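Local coordinates for DYNE8 (Micromonospora chersina, PDB 4AMM), which is an iterative enediyne polyketide synthase of dynemicin biosynthesis, of which this chain is the acyltransferase domain, probably charging the carrier domain with acyl building blocks, at residues D2-V7 and P396-R401; V50-A55 and L91-P96; D163-R168 and G389-A394; A211-L216 and S274-S279; A306-G311 and V324-G329. All blocks are in the same frame, centred on the assembly; numbering follows the deposited sequence.

Contact 1: residues D2-V7 and P396-R401; sequences DHELVV and PFFAGR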
# COMPACT_ATOMS: atom_id res chain seq x y z
N ASP A 2 -8.43 18.70 5.45
CA ASP A 2 -7.83 18.75 6.80
C ASP A 2 -6.29 18.75 6.84
O ASP A 2 -5.68 19.11 7.84
CB ASP A 2 -8.40 17.65 7.72
CG ASP A 2 -8.17 16.21 7.19
OD1 ASP A 2 -7.74 16.02 6.02
OD2 ASP A 2 -8.46 15.25 7.96
N HIS A 3 -5.66 18.36 5.73
CA HIS A 3 -4.23 18.54 5.63
C HIS A 3 -4.04 19.33 4.34
O HIS A 3 -4.78 19.14 3.34
CB HIS A 3 -3.43 17.24 5.50
CG HIS A 3 -3.28 16.48 6.78
ND1 HIS A 3 -4.36 15.91 7.41
CD2 HIS A 3 -2.21 16.24 7.56
CE1 HIS A 3 -3.96 15.35 8.53
NE2 HIS A 3 -2.66 15.52 8.64
N GLU A 4 -3.08 20.21 4.40
CA GLU A 4 -2.66 20.99 3.26
C GLU A 4 -1.35 20.40 2.75
O GLU A 4 -0.54 19.86 3.51
CB GLU A 4 -2.49 22.45 3.67
CG GLU A 4 -2.31 23.31 2.44
CD GLU A 4 -3.52 23.11 1.47
OE1 GLU A 4 -4.60 23.70 1.69
OE2 GLU A 4 -3.38 22.25 0.55
N LEU A 5 -1.09 20.56 1.44
CA LEU A 5 0.15 20.14 0.82
C LEU A 5 1.00 21.32 0.49
O LEU A 5 0.55 22.20 -0.28
CB LEU A 5 -0.21 19.42 -0.50
CG LEU A 5 0.99 19.05 -1.39
CD1 LEU A 5 1.97 18.08 -0.68
CD2 LEU A 5 0.40 18.40 -2.68
N VAL A 6 2.22 21.39 1.01
CA VAL A 6 3.09 22.51 0.78
C VAL A 6 4.34 22.02 0.11
O VAL A 6 5.07 21.16 0.63
CB VAL A 6 3.52 23.18 2.11
CG1 VAL A 6 4.38 24.32 1.80
CG2 VAL A 6 2.25 23.61 2.82
N VAL A 7 4.53 22.45 -1.17
CA VAL A 7 5.70 22.06 -1.91
C VAL A 7 6.55 23.26 -2.27
O VAL A 7 6.00 24.35 -2.46
CB VAL A 7 5.35 21.28 -3.21
CG1 VAL A 7 4.44 20.07 -2.95
CG2 VAL A 7 4.70 22.20 -4.33
N PRO A 396 -2.75 19.76 -9.05
CA PRO A 396 -4.05 19.05 -8.96
C PRO A 396 -4.57 19.00 -7.51
O PRO A 396 -5.81 18.90 -7.37
CB PRO A 396 -3.70 17.67 -9.50
CG PRO A 396 -2.62 17.89 -10.46
CD PRO A 396 -1.75 18.97 -9.78
N PHE A 397 -3.74 19.07 -6.51
CA PHE A 397 -4.26 19.02 -5.15
C PHE A 397 -5.08 20.24 -4.82
O PHE A 397 -5.84 20.20 -3.85
CB PHE A 397 -3.05 18.87 -4.19
CG PHE A 397 -3.47 18.59 -2.76
CD1 PHE A 397 -3.71 17.28 -2.36
CD2 PHE A 397 -3.56 19.60 -1.84
CE1 PHE A 397 -4.19 17.00 -1.02
CE2 PHE A 397 -4.00 19.30 -0.45
CZ PHE A 397 -4.31 18.05 -0.10
N PHE A 398 -4.97 21.33 -5.58
CA PHE A 398 -5.63 22.60 -5.28
C PHE A 398 -6.86 22.86 -6.13
O PHE A 398 -7.54 23.85 -5.90
CB PHE A 398 -4.60 23.76 -5.38
CG PHE A 398 -3.54 23.64 -4.34
CD1 PHE A 398 -3.81 24.13 -3.05
CD2 PHE A 398 -2.38 22.91 -4.58
CE1 PHE A 398 -2.95 23.91 -2.04
CE2 PHE A 398 -1.43 22.71 -3.53
CZ PHE A 398 -1.74 23.22 -2.25
N ALA A 399 -7.11 21.96 -7.06
CA ALA A 399 -8.21 22.09 -8.05
C ALA A 399 -9.52 21.58 -7.49
O ALA A 399 -9.59 20.51 -6.89
CB ALA A 399 -7.86 21.32 -9.30
N GLY A 400 -10.57 22.35 -7.72
CA GLY A 400 -11.92 21.79 -7.59
C GLY A 400 -12.39 21.59 -6.18
O GLY A 400 -13.24 20.71 -5.95
N ARG A 401 -11.92 22.40 -5.24
CA ARG A 401 -12.32 22.25 -3.81
C ARG A 401 -13.71 22.79 -3.51
O ARG A 401 -14.21 23.63 -4.26
CB ARG A 401 -11.33 22.91 -2.87
CG ARG A 401 -9.91 22.30 -3.03
CD ARG A 401 -8.97 22.88 -1.99
NE ARG A 401 -7.70 22.18 -1.95
CZ ARG A 401 -6.73 22.51 -1.12
NH1 ARG A 401 -6.93 23.50 -0.23
NH2 ARG A 401 -5.60 21.85 -1.13
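Glu4 and Arg401, close to the two ends of the chain, meet carboxylate to guanidinium in a bidentate salt bridge. The arginine grips end-on: NH1 of Arg401 donates to OE1 of Glu4 at 3.0 Å, and NH2 of Arg401 to OE2 of Glu4 at 2.8 Å, each oxygen accepting on its syn lone pair. The two flat groups are nearly coplanar, 7° apart. CG of Glu4 stands anti to the backbone N (chi1 -170°), and a bend at chi2 (57°) folds CD back, where OE2 also accepts from the backbone N of Leu5 at 3.0 Å on its anti side, somewhat out of the carboxylate plane. The arginine chain runs extended from CG to NE, and Arg401 NH2 makes a second bond, to Phe397 O at 3.2 Å, that ties the C-terminal loop to itself. Leu5 CB lies over one face of Phe397, a CH-pi contact 3.9 Å from the ring centroid, while Glu4 OE2 and His3 O lie at the ring's edge, the latter buried with no hydrogen-bond partner in the model. Phe398 brings its CZ edge to Leu5 O, 3.2 Å away, and rests on Ala40 and Ala43 of helix 32-45. An alanine in place of Glu4 would probably leave the guanidinium of Arg401 without its charged mate and the backbone N of Leu5 without its acceptor. Each carboxylate oxygen has two donors, Arg401 NH1 and Thr36 OG1 on OE1, Arg401 NH2 and Leu5 N on OE2, which would be expected to stabilise the negative charge and clasp the C-terminal tail to the first strand.

Contact 2: residues V50-A55 and L91-P96; sequences VPARFA and LVVGGP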
# COMPACT_ATOMS: atom_id res chain seq x y z
N VAL A 50 12.33 20.94 -11.24
CA VAL A 50 12.56 21.61 -9.95
C VAL A 50 13.61 20.73 -9.30
O VAL A 50 13.35 19.64 -8.77
CB VAL A 50 11.32 21.54 -9.08
CG1 VAL A 50 11.62 22.18 -7.76
CG2 VAL A 50 10.08 22.27 -9.67
N PRO A 51 14.90 21.09 -9.37
CA PRO A 51 15.98 20.15 -9.04
C PRO A 51 15.97 19.64 -7.59
O PRO A 51 15.93 18.40 -7.45
CB PRO A 51 17.27 21.00 -9.40
CG PRO A 51 16.73 21.98 -10.51
CD PRO A 51 15.35 22.35 -10.01
N ALA A 52 15.95 20.54 -6.63
CA ALA A 52 15.99 20.22 -5.18
C ALA A 52 14.56 20.54 -4.66
O ALA A 52 13.99 21.59 -4.92
CB ALA A 52 17.01 21.15 -4.47
N ARG A 53 14.01 19.54 -3.93
CA ARG A 53 12.56 19.59 -3.59
C ARG A 53 12.25 19.37 -2.11
O ARG A 53 12.90 18.53 -1.46
CB ARG A 53 11.83 18.53 -4.41
CG ARG A 53 11.92 18.69 -5.94
CD ARG A 53 11.08 17.68 -6.69
NE ARG A 53 11.16 17.96 -8.14
CZ ARG A 53 10.27 17.47 -9.03
NH1 ARG A 53 9.24 16.68 -8.68
NH2 ARG A 53 10.49 17.76 -10.37
N PHE A 54 11.25 20.05 -1.69
CA PHE A 54 10.66 19.92 -0.33
C PHE A 54 9.22 19.69 -0.55
O PHE A 54 8.54 20.39 -1.33
CB PHE A 54 10.88 21.21 0.47
CG PHE A 54 10.07 21.31 1.74
CD1 PHE A 54 8.83 21.85 1.67
CD2 PHE A 54 10.62 20.88 2.93
CE1 PHE A 54 8.04 21.98 2.82
CE2 PHE A 54 9.85 21.00 4.10
CZ PHE A 54 8.58 21.53 4.03
N ALA A 55 8.57 18.79 0.25
CA ALA A 55 7.12 18.73 0.28
C ALA A 55 6.68 18.24 1.66
O ALA A 55 7.32 17.28 2.15
CB ALA A 55 6.59 17.70 -0.79
N LEU A 91 12.15 15.51 1.75
CA LEU A 91 13.16 16.48 1.22
C LEU A 91 14.14 15.70 0.44
O LEU A 91 14.75 14.74 0.96
CB LEU A 91 13.80 17.20 2.41
CG LEU A 91 14.98 18.12 2.13
CD1 LEU A 91 16.25 17.55 1.46
CD2 LEU A 91 14.68 19.35 1.48
N VAL A 92 14.37 16.13 -0.82
CA VAL A 92 15.30 15.38 -1.66
C VAL A 92 16.10 16.37 -2.47
O VAL A 92 15.50 17.17 -3.19
CB VAL A 92 14.53 14.42 -2.61
CG1 VAL A 92 15.45 13.69 -3.49
CG2 VAL A 92 13.73 13.39 -1.82
N VAL A 93 17.43 16.32 -2.29
CA VAL A 93 18.36 17.08 -3.15
C VAL A 93 19.12 16.03 -4.00
O VAL A 93 19.59 15.05 -3.48
CB VAL A 93 19.35 17.87 -2.26
CG1 VAL A 93 20.39 18.62 -3.16
CG2 VAL A 93 18.64 18.82 -1.39
N GLY A 94 19.16 16.21 -5.30
CA GLY A 94 19.83 15.22 -6.14
C GLY A 94 18.95 14.04 -6.56
O GLY A 94 19.49 13.02 -6.95
N GLY A 95 17.60 14.13 -6.48
CA GLY A 95 16.68 13.05 -7.02
C GLY A 95 16.71 13.12 -8.53
O GLY A 95 17.52 13.94 -9.14
N PRO A 96 15.82 12.42 -9.19
CA PRO A 96 14.69 11.67 -8.63
C PRO A 96 15.12 10.42 -7.96
O PRO A 96 16.26 9.92 -8.18
CB PRO A 96 13.84 11.37 -9.84
CG PRO A 96 14.87 11.31 -11.00
CD PRO A 96 15.74 12.49 -10.66
O HOH W 1 15.78 16.24 -5.89
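Arg53 and Val92 form an antiparallel hydrogen-bonded pair in which each backbone serves the other: Arg53 N donates to Val92 O, and Val92 N to Arg53 O, both at 2.9 Å and both nearly straight. Beyond Ala52 and Val93, whose CB and CG2 touch at 4.2 Å, a water bridges the backbones. It donates to Pro51 O at 2.7 Å and to Val92 O, and accepts from Gly95 N at 2.8 Å, so Val92 O receives two donors. Arg53 O has a further, weaker neighbour in the CA-H of Leu91, with Leu91 CA at 3.4 Å. The side chain of Arg53 leaves the pair extended from CG to NE. Its NE donates to Val50 O at 2.8 Å, in the guanidinium plane and on a lone pair of the carbonyl. NH1 is taken by the backbone O of Val391 and of Phe386, and NH2 makes a salt bridge with Asp392, which accounts for all three nitrogens; the guanidinium also makes a cation-pi contact with Phe386. On the other face Phe54 CB packs against Leu91 CD2 at 4.3 Å. Strand 52-58 lies between strands 4-10 and 89-92 of a four-stranded antiparallel sheet, and 89-92 in turn neighbours 81-84. Helices 13-27 and 61-76 cover the face that carries Phe54 and Leu91, consistent with the alpha-beta linker between ketosynthase and acyltransferase in such synthases.

Contact 3: residues D163-R168 and G389-A394; sequences DRLGAR and GAVDDA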
# COMPACT_ATOMS: atom_id res chain seq x y z
N ASP A 163 -2.53 9.06 -12.80
CA ASP A 163 -2.58 9.47 -14.24
C ASP A 163 -2.76 11.01 -14.36
O ASP A 163 -2.00 11.61 -15.21
CB ASP A 163 -3.79 8.84 -14.92
CG ASP A 163 -3.71 7.32 -15.09
OD1 ASP A 163 -2.60 6.74 -15.09
OD2 ASP A 163 -4.88 6.83 -15.32
N ARG A 164 -3.54 11.63 -13.53
CA ARG A 164 -3.73 13.10 -13.59
C ARG A 164 -2.35 13.73 -13.28
O ARG A 164 -2.05 14.79 -13.88
CB ARG A 164 -4.76 13.55 -12.57
CG ARG A 164 -5.00 15.07 -12.56
CD ARG A 164 -6.21 15.38 -11.77
NE ARG A 164 -6.38 16.81 -11.93
CZ ARG A 164 -7.41 17.47 -11.53
NH1 ARG A 164 -8.37 16.82 -10.86
NH2 ARG A 164 -7.48 18.79 -11.75
N LEU A 165 -1.54 13.15 -12.41
CA LEU A 165 -0.23 13.71 -12.03
C LEU A 165 0.86 13.37 -12.97
O LEU A 165 1.98 13.88 -12.84
CB LEU A 165 0.14 13.22 -10.60
CG LEU A 165 -0.70 13.74 -9.44
CD1 LEU A 165 -0.32 12.88 -8.28
CD2 LEU A 165 -0.43 15.16 -9.15
N GLY A 166 0.62 12.45 -13.91
CA GLY A 166 1.73 11.95 -14.76
C GLY A 166 2.78 11.20 -13.98
O GLY A 166 3.99 11.25 -14.27
N ALA A 167 2.40 10.41 -12.99
CA ALA A 167 3.40 9.73 -12.18
C ALA A 167 4.24 8.71 -12.90
O ALA A 167 3.73 7.98 -13.77
CB ALA A 167 2.63 9.04 -10.97
N ARG A 168 5.51 8.67 -12.52
CA ARG A 168 6.44 7.71 -13.15
C ARG A 168 7.14 6.79 -12.13
O ARG A 168 8.32 6.85 -11.87
CB ARG A 168 7.52 8.49 -13.87
CG ARG A 168 6.97 9.22 -15.12
CD ARG A 168 8.11 9.79 -15.98
NE ARG A 168 8.83 10.76 -15.18
CZ ARG A 168 10.07 11.20 -15.34
NH1 ARG A 168 10.83 10.73 -16.32
NH2 ARG A 168 10.54 12.11 -14.50
N GLY A 389 10.39 13.14 -7.01
CA GLY A 389 10.56 13.41 -8.43
C GLY A 389 9.75 12.48 -9.28
O GLY A 389 9.99 12.50 -10.52
N ALA A 390 8.76 11.76 -8.75
CA ALA A 390 7.92 10.90 -9.61
C ALA A 390 6.78 11.71 -10.27
O ALA A 390 6.21 11.20 -11.23
CB ALA A 390 7.35 9.73 -8.82
N VAL A 391 6.46 12.90 -9.77
CA VAL A 391 5.49 13.79 -10.38
C VAL A 391 6.11 15.17 -10.42
O VAL A 391 6.93 15.51 -9.52
CB VAL A 391 4.08 13.82 -9.71
CG1 VAL A 391 3.47 12.43 -9.68
CG2 VAL A 391 4.16 14.40 -8.27
N ASP A 392 5.74 15.97 -11.41
CA ASP A 392 6.36 17.30 -11.51
C ASP A 392 5.51 18.47 -11.13
O ASP A 392 5.99 19.59 -11.08
CB ASP A 392 6.78 17.49 -12.96
CG ASP A 392 8.03 16.65 -13.29
OD1 ASP A 392 8.84 16.20 -12.39
OD2 ASP A 392 8.25 16.48 -14.52
N ASP A 393 4.25 18.20 -10.72
CA ASP A 393 3.26 19.32 -10.61
C ASP A 393 2.23 18.92 -9.57
O ASP A 393 1.47 17.97 -9.83
CB ASP A 393 2.65 19.55 -12.03
CG ASP A 393 1.72 20.69 -12.12
OD1 ASP A 393 1.19 21.17 -11.03
OD2 ASP A 393 1.41 21.18 -13.23
N ALA A 394 2.22 19.61 -8.43
CA ALA A 394 1.28 19.31 -7.37
C ALA A 394 0.04 20.17 -7.44
O ALA A 394 -0.89 20.06 -6.57
CB ALA A 394 2.04 19.55 -6.02
O HOH W 2 4.58 14.51 -13.71
O HOH W 3 2.38 16.31 -11.80
O HOH W 4 6.64 12.63 -13.68
O HOH W 5 8.76 13.58 -12.62
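Val391 pushes one methyl, CG1, into the bend between Leu165 and Ala167. With CG1 anti to the carbonyl carbon (chi1 -57°), the methyl meets Leu165 CB at 3.5 Å and Ala167 CB at 3.7 Å, while the leucine and valine side chains cross obliquely. Leu165 also sends CD2 past the valine to the carbonyl O of Asp393, 3.5 Å away. This apolar wedge lies beside a direct backbone link: Arg168 N donates to Ala390 O at 2.9 Å, in the carbonyl plane and on a lone pair, and the CA-H of Ala167 also points at Ala390 O, with its CA at 3.3 Å. Arg168 takes a different course. Its chain bends at chi3 (-62°), which sets NE beside a water that also contacts Gly166 O and Ala390 O. A second water, in the guanidinium plane, joins Arg168 NH2 to Gly389 O and to Asp392 OD1; NH2 and OD1 stay 4.9 Å apart. Two further waters sit on Leu165 O, one bridging to Asp392 N and the other to Asp393 O. Each segment holds the Schellman motif that closes a helix, Gly166 after helix 144-165 and Gly389 after helix 376-387, so the loop after 376-387 packs where 144-165 ends. The chemistry is mixed: one hydrogen bond and a small hydrophobic wedge make the direct contact, while water links Leu165 O, Gly166 O and Gly389 O to the opposite segment. Asp392 OD1 already has a salt bridge to Arg53 NH2, and Arg168, a second, water-separated positive charge, would probably add little.

Contact 4: residues A211-L216 and S274-S279; sequences APSGML and SHAFHS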
# COMPACT_ATOMS: atom_id res chain seq x y z
N ALA A 211 -15.65 -27.06 5.02
CA ALA A 211 -15.82 -27.19 6.45
C ALA A 211 -15.40 -25.88 7.05
O ALA A 211 -14.67 -25.09 6.37
CB ALA A 211 -14.97 -28.31 6.99
N PRO A 212 -15.69 -25.57 8.33
CA PRO A 212 -15.31 -24.33 8.94
C PRO A 212 -13.78 -24.18 8.88
O PRO A 212 -13.04 -25.08 9.13
CB PRO A 212 -15.82 -24.44 10.40
CG PRO A 212 -17.02 -25.43 10.22
CD PRO A 212 -16.56 -26.41 9.24
N SER A 213 -13.42 -22.93 8.52
CA SER A 213 -11.99 -22.65 8.22
C SER A 213 -11.72 -21.23 8.53
O SER A 213 -12.55 -20.36 8.67
CB SER A 213 -11.66 -23.04 6.75
OG SER A 213 -12.27 -22.22 5.82
N GLY A 214 -10.42 -20.93 8.54
CA GLY A 214 -9.95 -19.58 8.88
C GLY A 214 -8.47 -19.39 8.73
O GLY A 214 -7.81 -20.19 8.01
N MET A 215 -7.99 -18.37 9.44
CA MET A 215 -6.56 -17.91 9.28
C MET A 215 -6.02 -17.52 10.64
O MET A 215 -6.77 -17.04 11.53
CB MET A 215 -6.44 -16.74 8.25
CG MET A 215 -7.07 -17.07 6.95
SD MET A 215 -7.05 -15.70 5.77
CE MET A 215 -5.41 -15.83 4.99
N LEU A 216 -4.72 -17.72 10.81
CA LEU A 216 -4.03 -17.55 12.08
C LEU A 216 -2.72 -16.78 11.80
O LEU A 216 -1.91 -17.29 10.98
CB LEU A 216 -3.73 -18.90 12.73
CG LEU A 216 -3.06 -18.88 14.10
CD1 LEU A 216 -4.03 -18.28 15.14
CD2 LEU A 216 -2.70 -20.32 14.47
N SER A 274 -13.85 -16.10 8.01
CA SER A 274 -14.55 -17.39 8.02
C SER A 274 -14.13 -18.26 6.90
O SER A 274 -14.82 -19.23 6.55
CB SER A 274 -16.09 -17.12 7.84
OG SER A 274 -16.56 -16.34 8.93
N HIS A 275 -12.99 -17.93 6.24
CA HIS A 275 -12.43 -18.71 5.11
C HIS A 275 -10.97 -18.86 5.28
O HIS A 275 -10.31 -17.88 5.68
CB HIS A 275 -12.65 -18.01 3.82
CG HIS A 275 -14.07 -17.81 3.42
ND1 HIS A 275 -14.86 -16.83 3.98
CD2 HIS A 275 -14.82 -18.43 2.46
CE1 HIS A 275 -16.04 -16.83 3.36
NE2 HIS A 275 -16.06 -17.84 2.50
N ALA A 276 -10.47 -20.02 4.94
CA ALA A 276 -9.02 -20.25 4.81
C ALA A 276 -8.59 -19.73 3.44
O ALA A 276 -8.31 -20.54 2.52
CB ALA A 276 -8.74 -21.76 4.97
N PHE A 277 -8.54 -18.38 3.30
CA PHE A 277 -8.08 -17.85 2.02
C PHE A 277 -6.64 -18.27 1.84
O PHE A 277 -5.88 -18.55 2.77
CB PHE A 277 -8.16 -16.31 2.13
CG PHE A 277 -9.56 -15.76 2.18
CD1 PHE A 277 -10.56 -16.15 1.25
CD2 PHE A 277 -9.86 -14.79 3.09
CE1 PHE A 277 -11.86 -15.58 1.35
CE2 PHE A 277 -11.18 -14.22 3.14
CZ PHE A 277 -12.12 -14.61 2.28
N HIS A 278 -6.28 -18.33 0.56
CA HIS A 278 -4.89 -18.70 0.16
C HIS A 278 -4.50 -20.04 0.71
O HIS A 278 -3.41 -20.28 1.23
CB HIS A 278 -3.91 -17.56 0.53
CG HIS A 278 -4.17 -16.37 -0.29
ND1 HIS A 278 -3.83 -16.42 -1.65
CD2 HIS A 278 -4.83 -15.21 -0.10
CE1 HIS A 278 -4.20 -15.28 -2.22
NE2 HIS A 278 -4.85 -14.53 -1.31
N SER A 279 -5.42 -21.02 0.49
CA SER A 279 -5.20 -22.41 0.84
C SER A 279 -5.96 -23.24 -0.22
O SER A 279 -6.83 -22.74 -0.90
CB SER A 279 -5.72 -22.74 2.26
OG SER A 279 -7.13 -23.00 2.26
O HOH W 6 -15.76 -21.03 8.35
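Ala276, the centre of an inverse gamma turn, gives its N-H to the hydroxyl of Ser213. Ala276 N lies 3.0 Å from Ser213 OG in a bent bond, 140° at the hydrogen, the one direct hydrogen bond between the two segments; the turn itself is closed by a weak bond from Phe277 N to His275 O. Ser213 OG sits between its own backbone N and carbonyl carbon (chi1 69°), which directs it at the turn; it also bonds Thr209. The CA-H of Ala276 approaches Gly214 O, with CA at 3.4 Å, and a water links Ser213 N (3.0 Å) to Ser274 O (2.7 Å). Met215 supplies the apolar part. Its chain crosses Phe277 at about a right angle, with SD 3.9 Å from Phe277 CB and 5.2 Å from the ring centroid, an oblique Met-aromatic contact. A bend at chi3 (85°) puts CE 3.5 Å from Phe277 O. Residues 275-278 read His-Ala-Phe-His, as in malonyl-selective acyltransferases. His278 NE2 hydrogen-bonds Ser176 OG, in a Gly-His-Ser-Leu-Gly sequence that fits the nucleophile elbow, consistent with the serine-histidine pair of such enzymes, and its ND1 bonds Gly329 O. Strand 213-218 lies between strands 268-270 and 244-250 of a mixed sheet, and Met215 also packs on strands 235-241 and 244-250; the loop leaves edge strand 268-270, passes across this sheet and leads into helix 283-294.

Contact 5: residues A306-G311 and V324-G329; sequences ASTVTG and VRQLTG
Val309 presses both methyls on helix 319-328, at Arg325 and Gln326. CG2 lies against Gln326, 3.7 Å from its CB and 3.6 Å from its NE2, the two side chains crossing at about a right angle; CG1 reaches Arg325 CG at 4.0 Å. Thr310 adds a methyl, CG2, 3.7 Å from Arg325 NH2. No direct hydrogen bond spans the two segments; water does so instead. One molecule donates to Thr308 OG1 at 2.8 Å and accepts from Gln326 NE2 at 2.9 Å, and another accepts from Arg325 NE in the guanidinium plane while donating weakly to Val309 O. An alanine at Val309 would probably lose the methyl contacts with Gln326 and with Arg325 CG and open a gap between loop and helix. Behind this shell, Ser307 OG, anti to its backbone N (chi1 178°), accepts from Val309 N at 2.9 Å and from Thr310 N at 3.1 Å, an ST turn and an ST motif that set the curve of the loop. Glu179 bonds both this hydroxyl and Thr308 N. Thr308 OG1 also bonds Gly174 O, and Gln326 NE2 has a weak bond to Ser176 O, so loop and glutamine border the probable nucleophile elbow. The loop follows strand 305-306 at the edge of the parallel sheet, with helix 178-185 touching Val309 and Gln326 and helix 333-339 beside Thr308, while helix 319-328 also packs on helices 283-294 and 191-206.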
# COMPACT_ATOMS: atom_id res chain seq x y z
N ALA A 306 5.73 -6.85 -9.88
CA ALA A 306 6.33 -7.91 -9.09
C ALA A 306 5.15 -8.72 -8.52
O ALA A 306 4.37 -8.15 -7.76
CB ALA A 306 7.15 -7.29 -7.96
N SER A 307 5.00 -9.95 -8.95
CA SER A 307 3.81 -10.75 -8.60
C SER A 307 3.98 -11.32 -7.19
O SER A 307 4.96 -11.92 -6.82
CB SER A 307 3.74 -11.89 -9.57
OG SER A 307 2.61 -12.75 -9.23
N THR A 308 2.87 -11.19 -6.45
CA THR A 308 2.72 -11.90 -5.17
C THR A 308 2.11 -13.28 -5.35
O THR A 308 1.86 -13.99 -4.37
CB THR A 308 1.90 -11.12 -4.13
OG1 THR A 308 0.54 -10.97 -4.51
CG2 THR A 308 2.57 -9.77 -3.85
N VAL A 309 1.97 -13.73 -6.60
CA VAL A 309 1.61 -15.15 -6.86
C VAL A 309 2.87 -15.96 -7.11
O VAL A 309 3.12 -16.98 -6.55
CB VAL A 309 0.66 -15.29 -8.07
CG1 VAL A 309 0.21 -16.75 -8.22
CG2 VAL A 309 -0.55 -14.41 -7.90
N THR A 310 3.73 -15.40 -7.99
CA THR A 310 4.99 -16.10 -8.39
C THR A 310 6.17 -15.65 -7.62
O THR A 310 7.17 -16.40 -7.54
CB THR A 310 5.29 -15.89 -9.85
OG1 THR A 310 5.52 -14.52 -10.06
CG2 THR A 310 4.11 -16.33 -10.73
N GLY A 311 6.10 -14.52 -6.93
CA GLY A 311 7.27 -13.96 -6.27
C GLY A 311 8.38 -13.57 -7.25
O GLY A 311 9.59 -13.56 -6.86
N VAL A 324 -5.84 -17.71 -11.17
CA VAL A 324 -6.53 -18.88 -10.62
C VAL A 324 -5.67 -19.49 -9.55
O VAL A 324 -6.20 -19.71 -8.41
CB VAL A 324 -6.90 -19.91 -11.76
CG1 VAL A 324 -7.35 -21.17 -11.16
CG2 VAL A 324 -8.05 -19.33 -12.65
N ARG A 325 -4.41 -19.82 -9.78
CA ARG A 325 -3.57 -20.37 -8.72
C ARG A 325 -3.29 -19.37 -7.61
O ARG A 325 -2.87 -19.81 -6.53
CB ARG A 325 -2.31 -21.05 -9.25
CG ARG A 325 -1.26 -20.13 -9.73
CD ARG A 325 -0.01 -21.00 -9.94
NE ARG A 325 1.13 -20.25 -10.51
CZ ARG A 325 1.32 -20.01 -11.80
NH1 ARG A 325 0.53 -20.47 -12.75
NH2 ARG A 325 2.46 -19.37 -12.14
N GLN A 326 -3.51 -18.09 -7.83
CA GLN A 326 -3.44 -17.09 -6.72
C GLN A 326 -4.33 -17.52 -5.59
O GLN A 326 -3.90 -17.31 -4.45
CB GLN A 326 -3.91 -15.77 -7.19
CG GLN A 326 -3.84 -14.67 -6.09
CD GLN A 326 -4.08 -13.29 -6.58
OE1 GLN A 326 -5.11 -13.03 -7.21
NE2 GLN A 326 -3.15 -12.38 -6.34
N LEU A 327 -5.48 -18.09 -5.87
CA LEU A 327 -6.44 -18.26 -4.77
C LEU A 327 -6.06 -19.41 -3.86
O LEU A 327 -6.40 -19.35 -2.68
CB LEU A 327 -7.81 -18.49 -5.32
CG LEU A 327 -8.68 -17.23 -5.49
CD1 LEU A 327 -8.11 -16.06 -6.23
CD2 LEU A 327 -9.99 -17.59 -6.10
N THR A 328 -5.36 -20.44 -4.39
CA THR A 328 -5.03 -21.57 -3.59
C THR A 328 -3.65 -21.52 -2.95
O THR A 328 -3.34 -22.17 -2.00
CB THR A 328 -5.13 -22.86 -4.42
OG1 THR A 328 -4.44 -22.62 -5.64
CG2 THR A 328 -6.62 -23.15 -4.77
N GLY A 329 -2.76 -20.78 -3.63
CA GLY A 329 -1.37 -20.64 -3.21
C GLY A 329 -1.14 -19.46 -2.24
O GLY A 329 -2.02 -18.60 -2.05
O HOH W 7 -1.36 -13.07 -4.22
O HOH W 8 3.25 -19.65 -8.69

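The five contacts form two clusters on an elongated chain. Contacts 1, 2 and 3 lie together, centres 14 to 19 Å apart: contacts 1 and 2 share the antiparallel sheet through neighbouring strands 4-10 and 52-58, and contact 3 meets both, taking up Arg53 and packing on Pro396. Contacts 4 and 5 lie about 17 Å apart by centres, joined by His278 ND1 to Gly329 O, and the centres of contacts 4 and 1 are about 42 Å apart. Along the chain, contact 1 encloses all the others, contact 2 closes before contact 3 opens, and contact 3 encloses 4 and then 5. The two ends of the chain meet at the linker-like sheet, while contacts 4 and 5 border the probable active site.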